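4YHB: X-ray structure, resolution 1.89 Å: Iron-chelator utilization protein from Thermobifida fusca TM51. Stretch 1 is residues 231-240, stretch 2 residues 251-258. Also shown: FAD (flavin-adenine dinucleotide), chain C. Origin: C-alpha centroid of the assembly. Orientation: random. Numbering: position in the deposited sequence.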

ATOM      1  N   ALA A 231       8.527  13.363  -2.781  1.00 29.81           N
ATOM      2  CA  ALA A 231       9.345  12.631  -3.739  1.00 30.59           C
ATOM      3  C   ALA A 231       8.588  12.387  -5.032  1.00 31.93           C
ATOM      4  O   ALA A 231       9.184  12.324  -6.104  1.00 32.14           O
ATOM      5  CB  ALA A 231       9.818  11.296  -3.137  1.00 28.54           C
ATOM      6  N   LEU A 232       7.269  12.269  -4.934  1.00 29.15           N
ATOM      7  CA  LEU A 232       6.448  11.935  -6.093  1.00 25.63           C
ATOM      8  C   LEU A 232       6.088  13.145  -6.952  1.00 28.58           C
ATOM      9  O   LEU A 232       5.663  12.982  -8.094  1.00 31.81           O
ATOM     10  CB  LEU A 232       5.151  11.240  -5.647  1.00 26.14           C
ATOM     11  CG  LEU A 232       5.259   9.767  -5.241  1.00 30.71           C
ATOM     12  CD1 LEU A 232       3.911   9.228  -4.805  1.00 28.61           C
ATOM     13  CD2 LEU A 232       5.788   8.934  -6.372  1.00 30.31           C
ATOM     14  N   LYS A 233       6.235  14.347  -6.404  1.00 29.32           N
ATOM     15  CA  LYS A 233       5.859  15.565  -7.136  1.00 38.32           C
ATOM     16  C   LYS A 233       6.650  15.749  -8.439  1.00 36.56           C
ATOM     17  O   LYS A 233       6.056  16.029  -9.477  1.00 34.14           O
ATOM     18  CB  LYS A 233       6.017  16.805  -6.255  1.00 37.95           C
ATOM     19  CG  LYS A 233       4.890  17.013  -5.262  1.00 42.48           C
ATOM     20  CD  LYS A 233       5.145  18.238  -4.398  1.00 48.78           C
ATOM     21  CE  LYS A 233       4.253  18.251  -3.160  1.00 57.21           C
ATOM     22  NZ  LYS A 233       4.587  19.387  -2.243  1.00 59.78           N
ATOM     23  N   PRO A 234       7.988  15.578  -8.402  1.00 35.06           N
ATOM     24  CA  PRO A 234       8.703  15.681  -9.674  1.00 38.03           C
ATOM     25  C   PRO A 234       8.409  14.528 -10.623  1.00 35.56           C
ATOM     26  O   PRO A 234       8.574  14.722 -11.822  1.00 36.34           O
ATOM     27  CB  PRO A 234      10.165  15.652  -9.250  1.00 37.53           C
ATOM     28  CG  PRO A 234      10.168  14.970  -7.946  1.00 33.51           C
ATOM     29  CD  PRO A 234       8.934  15.464  -7.278  1.00 34.44           C
ATOM     30  N   ILE A 235       8.013  13.360 -10.108  1.00 29.89           N
ATOM     31  CA  ILE A 235       7.659  12.221 -10.947  1.00 29.56           C
ATOM     32  C   ILE A 235       6.368  12.506 -11.700  1.00 34.36           C
ATOM     33  O   ILE A 235       6.261  12.231 -12.896  1.00 32.36           O
ATOM     34  CB  ILE A 235       7.510  10.912 -10.093  1.00 28.95           C
ATOM     35  CG1 ILE A 235       8.876  10.469  -9.571  1.00 29.50           C
ATOM     36  CG2 ILE A 235       6.881   9.778 -10.912  1.00 28.45           C
ATOM     37  CD1 ILE A 235       8.839   9.317  -8.581  1.00 30.58           C
ATOM     38  N   ARG A 236       5.389  13.062 -10.990  1.00 34.13           N
ATOM     39  CA  ARG A 236       4.120  13.476 -11.589  1.00 34.11           C
ATOM     40  C   ARG A 236       4.372  14.473 -12.729  1.00 40.40           C
ATOM     41  O   ARG A 236       3.883  14.302 -13.846  1.00 37.02           O
ATOM     42  CB  ARG A 236       3.216  14.083 -10.510  1.00 34.56           C
ATOM     43  CG  ARG A 236       1.910  14.687 -10.992  1.00 42.34           C
ATOM     44  CD  ARG A 236       1.099  15.268  -9.813  1.00 44.33           C
ATOM     45  NE  ARG A 236       0.605  14.238  -8.891  1.00 43.13           N
ATOM     46  CZ  ARG A 236       1.114  13.978  -7.685  1.00 45.71           C
ATOM     47  NH1 ARG A 236       2.148  14.666  -7.220  1.00 39.61           N
ATOM     48  NH2 ARG A 236       0.584  13.020  -6.934  1.00 46.80           N
ATOM     49  N   ARG A 237       5.180  15.489 -12.434  1.00 41.47           N
ATOM     50  CA  ARG A 237       5.509  16.545 -13.386  1.00 43.18           C
ATOM     51  C   ARG A 237       6.184  15.988 -14.641  1.00 48.17           C
ATOM     52  O   ARG A 237       5.848  16.371 -15.765  1.00 51.27           O
ATOM     53  CB  ARG A 237       6.406  17.598 -12.727  1.00 50.60           C
ATOM     54  CG  ARG A 237       5.673  18.506 -11.769  1.00 61.36           C
ATOM     55  CD  ARG A 237       6.627  19.547 -11.144  1.00 68.72           C
ATOM     56  NE  ARG A 237       7.442  19.017 -10.052  1.00 75.63           N
ATOM     57  CZ  ARG A 237       8.736  19.258  -9.899  1.00 73.46           C
ATOM     58  NH1 ARG A 237       9.397  19.953 -10.816  1.00 69.58           N
ATOM     59  NH2 ARG A 237       9.368  18.745  -8.854  1.00 73.91           N
ATOM     60  N   LEU A 238       7.103  15.054 -14.447  1.00 44.97           N
ATOM     61  CA  LEU A 238       7.843  14.467 -15.553  1.00 46.39           C
ATOM     62  C   LEU A 238       6.905  13.712 -16.491  1.00 50.48           C
ATOM     63  O   LEU A 238       7.031  13.793 -17.713  1.00 48.15           O
ATOM     64  CB  LEU A 238       8.930  13.544 -15.013  1.00 44.56           C
ATOM     65  CG  LEU A 238       9.981  13.044 -15.993  1.00 50.34           C
ATOM     66  CD1 LEU A 238      10.808  14.215 -16.519  1.00 52.97           C
ATOM     67  CD2 LEU A 238      10.861  12.024 -15.304  1.00 47.77           C
ATOM     68  N   LEU A 239       5.954  12.988 -15.911  1.00 40.77           N
ATOM     69  CA  LEU A 239       4.989  12.222 -16.689  1.00 43.78           C
ATOM     70  C   LEU A 239       4.052  13.130 -17.476  1.00 47.43           C
ATOM     71  O   LEU A 239       3.710  12.841 -18.621  1.00 48.22           O
ATOM     72  CB  LEU A 239       4.175  11.304 -15.775  1.00 39.92           C
ATOM     73  CG  LEU A 239       4.982  10.226 -15.048  1.00 35.54           C
ATOM     74  CD1 LEU A 239       4.128   9.510 -14.005  1.00 33.83           C
ATOM     75  CD2 LEU A 239       5.544   9.234 -16.046  1.00 34.29           C
ATOM     76  N   LYS A 240       3.631  14.223 -16.852  1.00 43.33           N
ATOM     77  CA  LYS A 240       2.718  15.158 -17.495  1.00 48.86           C
ATOM     78  C   LYS A 240       3.422  15.936 -18.606  1.00 54.46           C
ATOM     79  O   LYS A 240       2.830  16.205 -19.656  1.00 54.84           O
ATOM     80  CB  LYS A 240       2.125  16.118 -16.462  1.00 44.38           C
ATOM     81  CG  LYS A 240       0.911  15.564 -15.734  1.00 48.60           C
ATOM     82  CD  LYS A 240       0.813  16.102 -14.318  1.00 52.07           C
ATOM     83  CE  LYS A 240       0.966  17.616 -14.274  1.00 63.30           C
ATOM     84  NZ  LYS A 240       0.820  18.132 -12.877  1.00 68.32           N
ATOM     85  N   GLU A 251      -0.758   6.791 -12.730  1.00 29.63           N
ATOM     86  CA  GLU A 251      -1.309   7.147 -11.439  1.00 32.76           C
ATOM     87  C   GLU A 251      -0.125   7.432 -10.531  1.00 31.81           C
ATOM     88  O   GLU A 251       0.859   6.691 -10.544  1.00 29.64           O
ATOM     89  CB  GLU A 251      -2.179   6.020 -10.885  1.00 33.14           C
ATOM     90  CG  GLU A 251      -3.338   6.497 -10.062  1.00 46.66           C
ATOM     91  CD  GLU A 251      -4.410   7.150 -10.905  1.00 45.05           C
ATOM     92  OE1 GLU A 251      -4.325   8.381 -11.117  1.00 44.61           O
ATOM     93  OE2 GLU A 251      -5.344   6.433 -11.335  1.00 47.84           O
ATOM     94  N   VAL A 252      -0.204   8.513  -9.766  1.00 24.85           N
ATOM     95  CA  VAL A 252       0.847   8.845  -8.811  1.00 27.72           C
ATOM     96  C   VAL A 252       0.184   9.155  -7.481  1.00 32.62           C
ATOM     97  O   VAL A 252      -0.606  10.094  -7.385  1.00 31.21           O
ATOM     98  CB  VAL A 252       1.690  10.039  -9.273  1.00 30.66           C
ATOM     99  CG1 VAL A 252       2.590  10.516  -8.148  1.00 31.42           C
ATOM    100  CG2 VAL A 252       2.509   9.662 -10.489  1.00 30.03           C
ATOM    101  N   ASP A 253       0.483   8.355  -6.463  1.00 24.60           N
ATOM    102  CA  ASP A 253      -0.287   8.409  -5.219  1.00 23.50           C
ATOM    103  C   ASP A 253       0.660   8.545  -4.035  1.00 27.73           C
ATOM    104  O   ASP A 253       1.452   7.641  -3.748  1.00 23.17           O
ATOM    105  CB  ASP A 253      -1.167   7.154  -5.082  1.00 24.53           C
ATOM    106  CG  ASP A 253      -2.370   7.362  -4.152  1.00 27.84           C
ATOM    107  OD1 ASP A 253      -2.424   8.391  -3.450  1.00 30.54           O
ATOM    108  OD2 ASP A 253      -3.264   6.489  -4.119  1.00 28.04           O
ATOM    109  N   GLY A 254       0.599   9.690  -3.370  1.00 22.94           N
ATOM    110  CA  GLY A 254       1.384   9.916  -2.173  1.00 23.67           C
ATOM    111  C   GLY A 254       0.799   9.182  -0.977  1.00 21.82           C
ATOM    112  O   GLY A 254      -0.303   9.506  -0.532  1.00 21.37           O
ATOM    113  N   TYR A 255       1.553   8.220  -0.436  1.00 20.33           N
ATOM    114  CA  TYR A 255       1.075   7.365   0.657  1.00 21.03           C
ATOM    115  C   TYR A 255       1.399   7.916   2.049  1.00 19.38           C
ATOM    116  O   TYR A 255       0.753   7.589   3.044  1.00 17.63           O
ATOM    117  CB  TYR A 255       1.666   5.957   0.505  1.00 18.87           C
ATOM    118  CG  TYR A 255       0.867   5.063  -0.425  1.00 19.08           C
ATOM    119  CD1 TYR A 255      -0.094   5.595  -1.281  1.00 19.76           C
ATOM    120  CD2 TYR A 255       1.040   3.686  -0.415  1.00 18.86           C
ATOM    121  CE1 TYR A 255      -0.842   4.779  -2.122  1.00 22.41           C
ATOM    122  CE2 TYR A 255       0.294   2.859  -1.261  1.00 18.68           C
ATOM    123  CZ  TYR A 255      -0.634   3.413  -2.110  1.00 18.34           C
ATOM    124  OH  TYR A 255      -1.374   2.601  -2.938  1.00 20.29           O
ATOM    125  N   TRP A 256       2.409   8.765   2.104  1.00 18.16           N
ATOM    126  CA  TRP A 256       2.824   9.382   3.337  1.00 19.35           C
ATOM    127  C   TRP A 256       3.683  10.592   3.001  1.00 21.69           C
ATOM    128  O   TRP A 256       4.041  10.803   1.844  1.00 20.52           O
ATOM    129  CB  TRP A 256       3.609   8.397   4.205  1.00 19.80           C
ATOM    130  CG  TRP A 256       5.007   8.090   3.694  1.00 19.47           C
ATOM    131  CD1 TRP A 256       5.340   7.331   2.610  1.00 19.65           C
ATOM    132  CD2 TRP A 256       6.239   8.525   4.277  1.00 19.49           C
ATOM    133  NE1 TRP A 256       6.718   7.266   2.476  1.00 19.89           N
ATOM    134  CE2 TRP A 256       7.287   7.989   3.492  1.00 22.64           C
ATOM    135  CE3 TRP A 256       6.559   9.308   5.390  1.00 19.04           C
ATOM    136  CZ2 TRP A 256       8.628   8.216   3.787  1.00 22.96           C
ATOM    137  CZ3 TRP A 256       7.897   9.528   5.685  1.00 20.90           C
ATOM    138  CH2 TRP A 256       8.912   8.990   4.882  1.00 22.01           C
ATOM    139  N   ARG A 257       3.994  11.385   4.015  1.00 19.69           N
ATOM    140  CA  ARG A 257       4.809  12.583   3.830  1.00 24.04           C
ATOM    141  C   ARG A 257       5.585  12.859   5.106  1.00 23.38           C
ATOM    142  O   ARG A 257       5.001  12.845   6.194  1.00 21.30           O
ATOM    143  CB  ARG A 257       3.917  13.783   3.458  1.00 27.49           C
ATOM    144  CG  ARG A 257       4.709  15.046   3.115  1.00 28.99           C
ATOM    145  CD  ARG A 257       3.807  16.136   2.552  1.00 33.10           C
ATOM    146  NE  ARG A 257       4.592  17.303   2.160  1.00 44.59           N
ATOM    147  CZ  ARG A 257       4.195  18.557   2.336  1.00 43.31           C
ATOM    148  NH1 ARG A 257       3.020  18.803   2.904  1.00 38.39           N
ATOM    149  NH2 ARG A 257       4.971  19.560   1.946  1.00 45.67           N
ATOM    150  N   ARG A 258       6.894  13.104   4.985  1.00 21.89           N
ATOM    151  CA  ARG A 258       7.725  13.426   6.143  1.00 25.16           C
ATOM    152  C   ARG A 258       7.171  14.620   6.897  1.00 26.29           C
ATOM    153  O   ARG A 258       6.805  15.626   6.287  1.00 26.38           O
ATOM    154  CB  ARG A 258       9.175  13.735   5.721  1.00 29.20           C
ATOM    155  CG  ARG A 258       9.929  12.563   5.147  1.00 28.58           C
ATOM    156  CD  ARG A 258      11.337  12.981   4.703  1.00 34.09           C
ATOM    157  NE  ARG A 258      12.039  13.717   5.747  1.00 38.99           N
ATOM    158  CZ  ARG A 258      12.320  15.016   5.679  1.00 56.64           C
ATOM    159  NH1 ARG A 258      11.967  15.715   4.605  1.00 56.01           N
ATOM    160  NH2 ARG A 258      12.962  15.614   6.678  1.00 59.99           N
TER
HETATM  161  PA  FAD C 301       2.102   8.513  11.492  1.00 21.82           P
HETATM  162  O1A FAD C 301       1.481   8.891  12.844  1.00 20.87           O
HETATM  163  O2A FAD C 301       1.079   8.699  10.309  1.00 17.84           O
HETATM  164  O5B FAD C 301       3.289   9.557  11.186  1.00 21.56           O
HETATM  165  C5B FAD C 301       4.176   9.923  12.181  1.00 21.87           C
HETATM  166  C4B FAD C 301       5.514  10.346  11.541  1.00 22.20           C
HETATM  167  O4B FAD C 301       6.183   9.262  10.957  1.00 23.45           O
HETATM  168  C3B FAD C 301       5.353  11.358  10.488  1.00 23.19           C
HETATM  169  O3B FAD C 301       6.422  12.237  10.624  1.00 26.54           O
HETATM  170  C2B FAD C 301       5.456  10.624   9.271  1.00 20.03           C
HETATM  171  O2B FAD C 301       6.033  11.355   8.196  1.00 22.20           O
HETATM  172  C1B FAD C 301       6.372   9.523   9.606  1.00 21.50           C
HETATM  173  N9A FAD C 301       6.154   8.285   8.869  1.00 20.62           N
HETATM  174  C8A FAD C 301       4.966   7.737   8.534  1.00 21.27           C
HETATM  175  N7A FAD C 301       5.191   6.590   7.879  1.00 21.62           N
HETATM  176  C5A FAD C 301       6.529   6.389   7.836  1.00 18.92           C
HETATM  177  C6A FAD C 301       7.347   5.394   7.300  1.00 22.14           C
HETATM  178  N6A FAD C 301       6.763   4.273   6.651  1.00 17.97           N
HETATM  179  N1A FAD C 301       8.681   5.498   7.416  1.00 21.45           N
HETATM  180  C2A FAD C 301       9.242   6.556   8.039  1.00 21.59           C
HETATM  181  N3A FAD C 301       8.488   7.527   8.563  1.00 22.61           N
HETATM  182  C4A FAD C 301       7.142   7.469   8.458  1.00 21.02           C
HETATM  183  N1  FAD C 301       2.191   1.678   4.826  1.00 15.73           N
HETATM  184  C2  FAD C 301       2.632   0.439   5.052  1.00 17.67           C
HETATM  185  O2  FAD C 301       3.558   0.255   5.827  1.00 15.75           O
HETATM  186  N3  FAD C 301       2.016  -0.597   4.404  1.00 16.35           N
HETATM  187  C4  FAD C 301       0.987  -0.397   3.552  1.00 16.61           C
HETATM  188  O4  FAD C 301       0.474  -1.367   3.011  1.00 16.97           O
HETATM  189  C4X FAD C 301       0.513   0.889   3.290  1.00 16.94           C
HETATM  190  N5  FAD C 301      -0.531   1.154   2.423  1.00 19.03           N
HETATM  191  C5X FAD C 301      -0.948   2.428   2.235  1.00 17.54           C
HETATM  192  C6  FAD C 301      -2.009   2.700   1.365  1.00 19.70           C
HETATM  193  C7  FAD C 301      -2.405   3.870   1.183  1.00 18.41           C
HETATM  194  C7M FAD C 301      -3.580   4.041   0.201  1.00 17.84           C
HETATM  195  C8  FAD C 301      -1.960   4.901   1.712  1.00 16.34           C
HETATM  196  C8M FAD C 301      -2.462   6.292   1.446  1.00 20.12           C
HETATM  197  C9  FAD C 301      -0.916   4.812   2.593  1.00 17.20           C
HETATM  198  C9A FAD C 301      -0.245   3.497   2.987  1.00 15.71           C
HETATM  199  N10 FAD C 301       0.760   3.219   3.802  1.00 18.08           N
HETATM  200  C10 FAD C 301       1.165   1.941   3.976  1.00 16.31           C
HETATM  201  C1' FAD C 301       1.449   4.317   4.514  1.00 15.48           C
HETATM  202  C2' FAD C 301       0.935   4.522   5.905  1.00 16.98           C
HETATM  203  O2' FAD C 301      -0.396   4.854   5.859  1.00 17.67           O
HETATM  204  C3' FAD C 301       1.787   5.657   6.575  1.00 19.30           C
HETATM  205  O3' FAD C 301       3.121   5.261   6.508  1.00 16.51           O
HETATM  206  C4' FAD C 301       1.347   6.065   7.955  1.00 20.18           C
HETATM  207  O4' FAD C 301       1.805   7.319   8.236  1.00 19.00           O
HETATM  208  C5' FAD C 301       1.869   5.136   9.063  1.00 18.16           C
HETATM  209  O5' FAD C 301       1.189   5.298  10.284  1.00 19.43           O
HETATM  210  P   FAD C 301       2.072   5.709  11.529  1.00 19.29           P
HETATM  211  O1P FAD C 301       1.013   5.852  12.645  1.00 20.74           O
HETATM  212  O2P FAD C 301       3.227   4.670  11.543  1.00 19.95           O
HETATM  213  O3P FAD C 301       2.815   7.093  11.702  1.00 22.02           O

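A helix packs antiparallel against a strand in a small, mostly apolar contact centred on one valine, Val 252, with a single weak hydrogen bond from an arginine side chain to the strand backbone. The axes of helix 231-240 and the strand come within 8.7 Å of each other and their N-to-C directions differ by 173°, so the helix runs back along the strand and successive helical turns meet neighbouring parts of it. The register runs accordingly in opposite order: Leu 232 lies nearest Gly 254 (CA to CA 6.7 Å) and Arg 236, one turn later, lies nearest Val 252 (CA to CA 6.3 Å). The two stretches together bury 315 Å², of which Val 252 alone contributes 114 Å².

The side chain of Val 252 points toward the helix and is met by three aliphatic residues that also point toward the strand. Its CG1 is 3.7 Å from Leu 232 CB, while its CG2 is 3.9 Å from Leu 239 CD1 and 4.4 Å from Ile 235 CG2. Leu 232, Ile 235 and Leu 239 follow one another at spacings of three and four residues, which places them along one side of the helix. The flanking strand residues Glu 251 and Asp 253 point away, as the alternation of a strand leads one to expect, and the carboxylate oxygens of Asp 253 are bonded elsewhere in the structure.

Arg 236 joins the apolar patch to the strand backbone. Its CA-to-CB bond points sideways, but the chain, with chi1 and chi2 both t and chi3 m, brings the guanidinium to Val 252. Arg 236 NH2 donates to Val 252 O at 3.2 Å; the N-H...O angle of 132° makes this bond weak. The same NH2 is 3.4 Å from Val 252 CG1, which sits over one face of the guanidinium, so one valine offers the arginine both a carbonyl acceptor and an apolar surface.

Leu 232 extends the contact past the valine. With chi1 m and chi2 t, its CD1 approaches Asp 253 O at 3.1 Å, a tight contact between a methyl and a carbonyl, and Gly 254 N at 3.6 Å. Gly 254 has no side chain, and these closest approaches of Leu 232 CD1 are to backbone atoms.

Lys 233 and Arg 257 approach each other at the ends of their side chains, although the CA-to-CB bond of the first points away and that of the second sideways. Lys 233 NZ and Arg 257 NH2 are 4.2 Å apart, a close pair of like charges that supplies no attraction of its own.

Tyr 255 and Trp 256 make no contact with helix 231-240 and lie against the cofactor instead; FAD C6 lies over one face of the tyrosine ring and FAD C5A over one face of the indole. FAD O2B donates a 2.7 Å hydrogen bond to Arg 257 O.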